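Local coordinates for protein glycerol Dehydrogenase (Unidentified, PDB 5XN8) that probably catalyses the NAD-dependent, metal-dependent oxidation of glycerol to dihydroxyacetone, at residues F341-T344 and P345-H349; A281-V284 and L285-S288; I352-A355 and D356-Q360. All coordinates share one frame; numbering follows the deposited sequence.

Along the chain from the N terminus the three contacts follow one another in series, and none nests in or crosses another. Each is local. Contact 2 comes first and closes the C-terminal end of helix 271-285; after helices 290-303 and 318-329, contact 1 starts helix 345-363, and contact 3 lies farther along that same helix. Space brings them together again: the centre of contact 2 lies about 11 Å from the centres of both others. L285 and Q286 meet F341 and Q347 of contact 1, whereas A281 and V284 pack on T354, A355 and L358 of contact 3. The end of helix 271-285 is thus packed against helix 345-363 at two levels.

Contact 1 of 3, residues F341-T344 and P345-H349; sequences FAVT and PEQVH
T344 and V348 meet across an N-cap, where the loop before helix 345-363 turns into its first turn: T344 holds the capping position and P345, which has no N-H to give, follows it. The carbonyl of T344 takes the first regular helical bond, V348 N to T344 O at 3.2 Å, the donor lying nearly in line with the C=O. Q347 N also reaches T344 O at 3.0 Å, but this second bond is weak because its angle is poor.

The side chain of T344 does not take the usual capping role. Its OG1 is anti to the backbone N, which leaves the methyl CG2 facing the helix opening, 3.4 Å from Q347 N. OG1 points instead to the bent side chain of E346; the hydroxyl is the donor to OE1, although the 2.4 Å between T344 OG1 and E346 OE1 is too short to be taken literally.

Q347 reaches back along the loop with an extended chain beyond CG, its chi1 of 106° lying away from a staggered position. Its NE2 gives A342 O a weak bond of 2.9 Å, bent to 118° at the hydrogen. The same carbonyl is equally near the other end of the amide, with A342 O and Q347 OE1, both acceptors, 2.9 Å apart, so this weak bond is a doubtful hold on the amide. NE2 also lies at the edge of the F341 ring, in its plane, and amide and ring are only 16° from coplanar. The F341 ring packs in turn on Q286 and on R186 of a second subunit.

V348 is buried against A326 and T329 of helix 318-329, and its CG2 touches V343 CG1 at 3.5 Å.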
loop_
_atom_site.group_PDB
_atom_site.type_symbol
_atom_site.label_atom_id
_atom_site.label_comp_id
_atom_site.label_asym_id
_atom_site.label_seq_id
_atom_site.Cartn_x
_atom_site.Cartn_y
_atom_site.Cartn_z
ATOM N N PHE A 341 31.815 -2.621 11.618
ATOM C CA PHE A 341 31.971 -1.981 12.926
ATOM C C PHE A 341 33.014 -2.759 13.733
ATOM O O PHE A 341 33.443 -3.844 13.325
ATOM C CB PHE A 341 30.628 -1.927 13.666
ATOM C CG PHE A 341 29.868 -3.225 13.634
ATOM C CD1 PHE A 341 28.974 -3.494 12.603
ATOM C CD2 PHE A 341 30.058 -4.182 14.621
ATOM C CE1 PHE A 341 28.290 -4.699 12.557
ATOM C CE2 PHE A 341 29.381 -5.380 14.586
ATOM C CZ PHE A 341 28.491 -5.644 13.559
ATOM N N ALA A 342 33.424 -2.195 14.868
ATOM C CA ALA A 342 34.420 -2.831 15.725
ATOM C C ALA A 342 33.861 -4.104 16.367
ATOM O O ALA A 342 32.777 -4.074 16.964
ATOM C CB ALA A 342 34.884 -1.867 16.807
ATOM N N VAL A 343 34.608 -5.203 16.261
ATOM C CA VAL A 343 34.255 -6.454 16.933
ATOM C C VAL A 343 35.345 -6.813 17.941
ATOM O O VAL A 343 36.533 -6.722 17.632
ATOM C CB VAL A 343 34.074 -7.632 15.942
ATOM C CG1 VAL A 343 33.641 -8.890 16.697
ATOM C CG2 VAL A 343 33.077 -7.284 14.831
ATOM N N THR A 344 34.918 -7.221 19.140
ATOM C CA THR A 344 35.816 -7.689 20.205
ATOM C C THR A 344 35.368 -9.079 20.653
ATOM O O THR A 344 34.214 -9.459 20.423
ATOM C CB THR A 344 35.827 -6.711 21.410
ATOM O OG1 THR A 344 36.765 -7.146 22.395
ATOM C CG2 THR A 344 34.485 -6.571 22.064
ATOM N N PRO A 345 36.275 -9.860 21.282
ATOM C CA PRO A 345 35.836 -11.163 21.807
ATOM C C PRO A 345 34.670 -11.085 22.800
ATOM O O PRO A 345 33.894 -12.030 22.886
ATOM C CB PRO A 345 37.098 -11.705 22.487
ATOM C CG PRO A 345 38.219 -11.078 21.744
ATOM C CD PRO A 345 37.739 -9.693 21.418
ATOM N N GLU A 346 34.549 -9.971 23.528
ATOM C CA GLU A 346 33.410 -9.745 24.435
ATOM C C GLU A 346 32.078 -9.628 23.683
ATOM O O GLU A 346 31.065 -10.160 24.130
ATOM C CB GLU A 346 33.619 -8.487 25.299
ATOM C CG GLU A 346 34.733 -8.586 26.339
ATOM C CD GLU A 346 36.128 -8.205 25.839
ATOM O OE1 GLU A 346 36.353 -8.120 24.599
ATOM O OE2 GLU A 346 37.015 -8.026 26.699
ATOM N N GLN A 347 32.084 -8.956 22.539
ATOM C CA GLN A 347 30.845 -8.697 21.800
ATOM C C GLN A 347 30.413 -9.896 20.934
ATOM O O GLN A 347 29.227 -10.010 20.617
ATOM C CB GLN A 347 30.909 -7.369 21.029
ATOM C CG GLN A 347 31.074 -7.434 19.522
ATOM C CD GLN A 347 31.177 -6.050 18.882
ATOM O OE1 GLN A 347 31.703 -5.097 19.496
ATOM N NE2 GLN A 347 30.693 -5.919 17.627
ATOM N N VAL A 348 31.349 -10.773 20.559
ATOM C CA VAL A 348 30.991 -12.078 19.956
ATOM C C VAL A 348 30.425 -13.055 21.018
ATOM O O VAL A 348 29.469 -13.776 20.743
ATOM C CB VAL A 348 32.184 -12.710 19.177
ATOM C CG1 VAL A 348 31.968 -14.184 18.834
ATOM C CG2 VAL A 348 32.444 -11.931 17.902
ATOM N N HIS A 349 31.030 -13.089 22.203
ATOM C CA HIS A 349 30.511 -13.869 23.341
ATOM C C HIS A 349 29.061 -13.439 23.620
ATOM O O HIS A 349 28.159 -14.275 23.672
ATOM C CB HIS A 349 31.438 -13.671 24.560
ATOM C CG HIS A 349 30.924 -14.233 25.856
ATOM N ND1 HIS A 349 30.119 -13.514 26.710
ATOM C CD2 HIS A 349 31.180 -15.411 26.480
ATOM C CE1 HIS A 349 29.863 -14.238 27.787
ATOM N NE2 HIS A 349 30.486 -15.401 27.668
#

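Contact 2 of 3, residues A281-V284 and L285-S288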
loop_
_atom_site.group_PDB
_atom_site.type_symbol
_atom_site.label_atom_id
_atom_site.label_comp_id
_atom_site.label_asym_id
_atom_site.label_seq_id
_atom_site.Cartn_x
_atom_site.Cartn_y
_atom_site.Cartn_z
ATOM N N ALA A 281 24.013 -15.663 15.181
ATOM C CA ALA A 281 24.914 -14.868 16.011
ATOM C C ALA A 281 25.303 -13.556 15.325
ATOM O O ALA A 281 25.396 -12.528 15.984
ATOM C CB ALA A 281 26.154 -15.676 16.363
ATOM N N GLN A 282 25.537 -13.593 14.014
ATOM C CA GLN A 282 25.847 -12.374 13.251
ATOM C C GLN A 282 24.689 -11.371 13.241
ATOM O O GLN A 282 24.932 -10.170 13.295
ATOM C CB GLN A 282 26.281 -12.697 11.815
ATOM C CG GLN A 282 26.664 -11.452 11.006
ATOM C CD GLN A 282 27.073 -11.750 9.588
ATOM O OE1 GLN A 282 27.844 -12.665 9.324
ATOM N NE2 GLN A 282 26.575 -10.960 8.664
ATOM N N LEU A 283 23.446 -11.853 13.189
ATOM C CA LEU A 283 22.273 -10.967 13.213
ATOM C C LEU A 283 22.152 -10.171 14.510
ATOM O O LEU A 283 21.831 -8.983 14.496
ATOM C CB LEU A 283 20.981 -11.763 12.999
ATOM C CG LEU A 283 20.760 -12.479 11.672
ATOM C CD1 LEU A 283 19.410 -13.175 11.703
ATOM C CD2 LEU A 283 20.867 -11.535 10.492
ATOM N N VAL A 284 22.398 -10.837 15.629
ATOM C CA VAL A 284 22.437 -10.204 16.951
ATOM C C VAL A 284 23.631 -9.258 17.058
ATOM O O VAL A 284 23.548 -8.223 17.721
ATOM C CB VAL A 284 22.496 -11.267 18.066
ATOM C CG1 VAL A 284 22.740 -10.628 19.433
ATOM C CG2 VAL A 284 21.200 -12.081 18.084
ATOM N N LEU A 285 24.727 -9.626 16.401
ATOM C CA LEU A 285 25.964 -8.842 16.374
ATOM C C LEU A 285 25.814 -7.514 15.627
ATOM O O LEU A 285 26.236 -6.470 16.131
ATOM C CB LEU A 285 27.080 -9.673 15.729
ATOM C CG LEU A 285 28.532 -9.239 15.899
ATOM C CD1 LEU A 285 28.909 -9.232 17.369
ATOM C CD2 LEU A 285 29.421 -10.168 15.108
ATOM N N GLN A 286 25.225 -7.566 14.432
ATOM C CA GLN A 286 24.939 -6.351 13.635
ATOM C C GLN A 286 23.591 -5.693 13.973
ATOM O O GLN A 286 23.213 -4.699 13.359
ATOM C CB GLN A 286 25.053 -6.645 12.129
ATOM C CG GLN A 286 23.921 -7.461 11.505
ATOM C CD GLN A 286 24.311 -8.098 10.174
ATOM O OE1 GLN A 286 25.486 -8.388 9.926
ATOM N NE2 GLN A 286 23.327 -8.342 9.322
ATOM N N ASN A 287 22.886 -6.239 14.963
ATOM C CA ASN A 287 21.601 -5.717 15.426
ATOM C C ASN A 287 20.580 -5.599 14.310
ATOM O O ASN A 287 20.033 -4.534 14.056
ATOM C CB ASN A 287 21.783 -4.376 16.157
ATOM C CG ASN A 287 20.555 -3.976 16.930
ATOM O OD1 ASN A 287 19.940 -4.811 17.591
ATOM N ND2 ASN A 287 20.175 -2.705 16.833
ATOM N N SER A 288 20.340 -6.720 13.636
ATOM C CA SER A 288 19.303 -6.790 12.632
ATOM C C SER A 288 17.959 -6.691 13.340
ATOM O O SER A 288 17.858 -7.054 14.502
ATOM C CB SER A 288 19.456 -8.060 11.800
ATOM O OG SER A 288 18.882 -9.248 12.338
HETATM O O HOH W 1 21.581 -6.925 18.970
#
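A Schellman motif ends helix 271-285, with L283 and S288 joined by its defining bond. S288 N gives a nearly straight 2.8 Å hydrogen bond to L283 O, while the inner bond, N287 N to V284 O, is weak at 3.5 Å. N287 makes the turn with a positive phi of 55°. The preceding helical bond, Q286 N to Q282 O, is 2.9 Å long.

One turn apart, Q282 and Q286 join their side chains. Q282 NE2 donates to Q286 OE1 at 3.1 Å, approaching from outside the plane of the acceptor amide, and the two amides are turned 51° from each other. The OE1 of Q282 accepts A253 N, the residue before the zinc ligand H254, and the zinc ion lies about 11 Å from the Q282 side chain.

At the helix end, a water donates to V284 O and to N287 OD1, linking the helix to the turn. N287 OD1 and S288 O also accept from K216 NZ of the third subunit. By contrast, S288 OG is buried without a polar partner, its nearest neighbour here being L283 CB at 3.3 Å.

Contact 3 of 3, residues I352-A355 and D356-Q360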
loop_
_atom_site.group_PDB
_atom_site.type_symbol
_atom_site.label_atom_id
_atom_site.label_comp_id
_atom_site.label_asym_id
_atom_site.label_seq_id
_atom_site.Cartn_x
_atom_site.Cartn_y
_atom_site.Cartn_z
ATOM N N ILE A 352 26.569 -14.550 20.768
ATOM C CA ILE A 352 26.311 -15.996 20.814
ATOM C C ILE A 352 25.317 -16.357 21.936
ATOM O O ILE A 352 24.382 -17.128 21.701
ATOM C CB ILE A 352 27.636 -16.803 20.925
ATOM C CG1 ILE A 352 28.409 -16.715 19.604
ATOM C CG2 ILE A 352 27.387 -18.269 21.275
ATOM C CD1 ILE A 352 29.893 -17.019 19.736
ATOM N N LEU A 353 25.504 -15.785 23.129
ATOM C CA LEU A 353 24.629 -16.083 24.265
ATOM C C LEU A 353 23.215 -15.540 24.061
ATOM O O LEU A 353 22.229 -16.210 24.397
ATOM C CB LEU A 353 25.209 -15.553 25.585
ATOM C CG LEU A 353 26.516 -16.189 26.092
ATOM C CD1 LEU A 353 26.813 -15.807 27.541
ATOM C CD2 LEU A 353 26.496 -17.704 25.957
ATOM N N THR A 354 23.117 -14.334 23.513
ATOM C CA THR A 354 21.816 -13.733 23.244
ATOM C C THR A 354 21.083 -14.466 22.125
ATOM O O THR A 354 19.875 -14.710 22.226
ATOM C CB THR A 354 21.951 -12.244 22.898
ATOM O OG1 THR A 354 22.608 -11.564 23.970
ATOM C CG2 THR A 354 20.573 -11.612 22.644
ATOM N N ALA A 355 21.817 -14.832 21.078
ATOM C CA ALA A 355 21.263 -15.633 19.984
ATOM C C ALA A 355 20.680 -16.947 20.489
ATOM O O ALA A 355 19.573 -17.323 20.099
ATOM C CB ALA A 355 22.320 -15.905 18.933
ATOM N N ASP A 356 21.431 -17.631 21.356
ATOM C CA ASP A 356 20.964 -18.864 22.014
ATOM C C ASP A 356 19.639 -18.651 22.735
ATOM O O ASP A 356 18.695 -19.416 22.548
ATOM C CB ASP A 356 22.034 -19.363 22.997
ATOM C CG ASP A 356 21.586 -20.555 23.813
ATOM O OD1 ASP A 356 21.321 -21.616 23.212
ATOM O OD2 ASP A 356 21.516 -20.433 25.054
ATOM N N LEU A 357 19.566 -17.597 23.548
ATOM C CA LEU A 357 18.327 -17.246 24.247
ATOM C C LEU A 357 17.195 -16.865 23.297
ATOM O O LEU A 357 16.039 -17.145 23.595
ATOM C CB LEU A 357 18.568 -16.142 25.284
ATOM C CG LEU A 357 19.448 -16.532 26.485
ATOM C CD1 LEU A 357 19.569 -15.381 27.461
ATOM C CD2 LEU A 357 18.918 -17.764 27.224
ATOM N N LEU A 358 17.505 -16.249 22.157
ATOM C CA LEU A 358 16.477 -15.993 21.122
ATOM C C LEU A 358 15.942 -17.285 20.523
ATOM O O LEU A 358 14.731 -17.410 20.297
ATOM C CB LEU A 358 16.997 -15.066 20.016
ATOM C CG LEU A 358 17.138 -13.620 20.481
ATOM C CD1 LEU A 358 18.099 -12.838 19.590
ATOM C CD2 LEU A 358 15.791 -12.905 20.551
ATOM N N GLY A 359 16.831 -18.240 20.271
ATOM C CA GLY A 359 16.446 -19.552 19.765
ATOM C C GLY A 359 15.688 -20.438 20.745
ATOM O O GLY A 359 14.816 -21.200 20.327
ATOM N N GLN A 360 16.027 -20.364 22.035
ATOM C CA GLN A 360 15.274 -21.090 23.074
ATOM C C GLN A 360 13.823 -20.601 23.125
ATOM O O GLN A 360 12.893 -21.382 22.984
ATOM C CB GLN A 360 15.931 -20.947 24.456
ATOM C CG GLN A 360 17.232 -21.715 24.609
ATOM C CD GLN A 360 17.757 -21.718 26.051
ATOM O OE1 GLN A 360 17.009 -21.894 27.025
ATOM N NE2 GLN A 360 19.057 -21.524 26.192
HETATM O O HOH W 2 22.476 -18.297 26.382
#
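From I352 to G359 the backbone is regular alpha helix, four successive bonds running from I352 O to D356 N, L353 O to L357 N, T354 O to L358 N and A355 O to G359 N, the third the shortest at 2.8 Å between T354 O and L358 N. All four are reasonably straight.

The polar contacts centre on D356. With its CG anti to the backbone N (chi1 175°), the carboxylate lies where a water can join it to the preceding turn. That water donates to both D356 OD2, at 2.7 Å, and L353 O, at 2.9 Å, so that carbonyl serves a second donor besides L357 N. Q360 NE2 adds a bond of 2.9 Å to D356 OD2. NE2 comes from above the carboxylate plane (42° out of it), while OD2 lies near the plane of the Q360 amide. The other oxygen, OD1, accepts L309 N. Both carboxylate oxygens of this buried aspartate are therefore hydrogen-bonded, which would be expected to stabilise its charged form and to tie the helix to the loop around T308 and L309.

T354 and L358 meet through their apolar ends. Their side chains lie side by side and point the same way, with T354 CG2 4.1 Å from L358 CD1. T354 turns its OG1 back to A350 O, an intrahelical bond that leaves the methyl toward L358. V284 of helix 271-285 packs on this pair, as do A220 and L219 of the third subunit. On another side, I352 touches F277 and A281 of helix 271-285 and I322 and V325 of helix 318-329.

This is the i to i+4 pairing of a helix packed among its neighbours, here in the C-terminal helical domain of the iron-containing alcohol dehydrogenase fold and at a subunit interface.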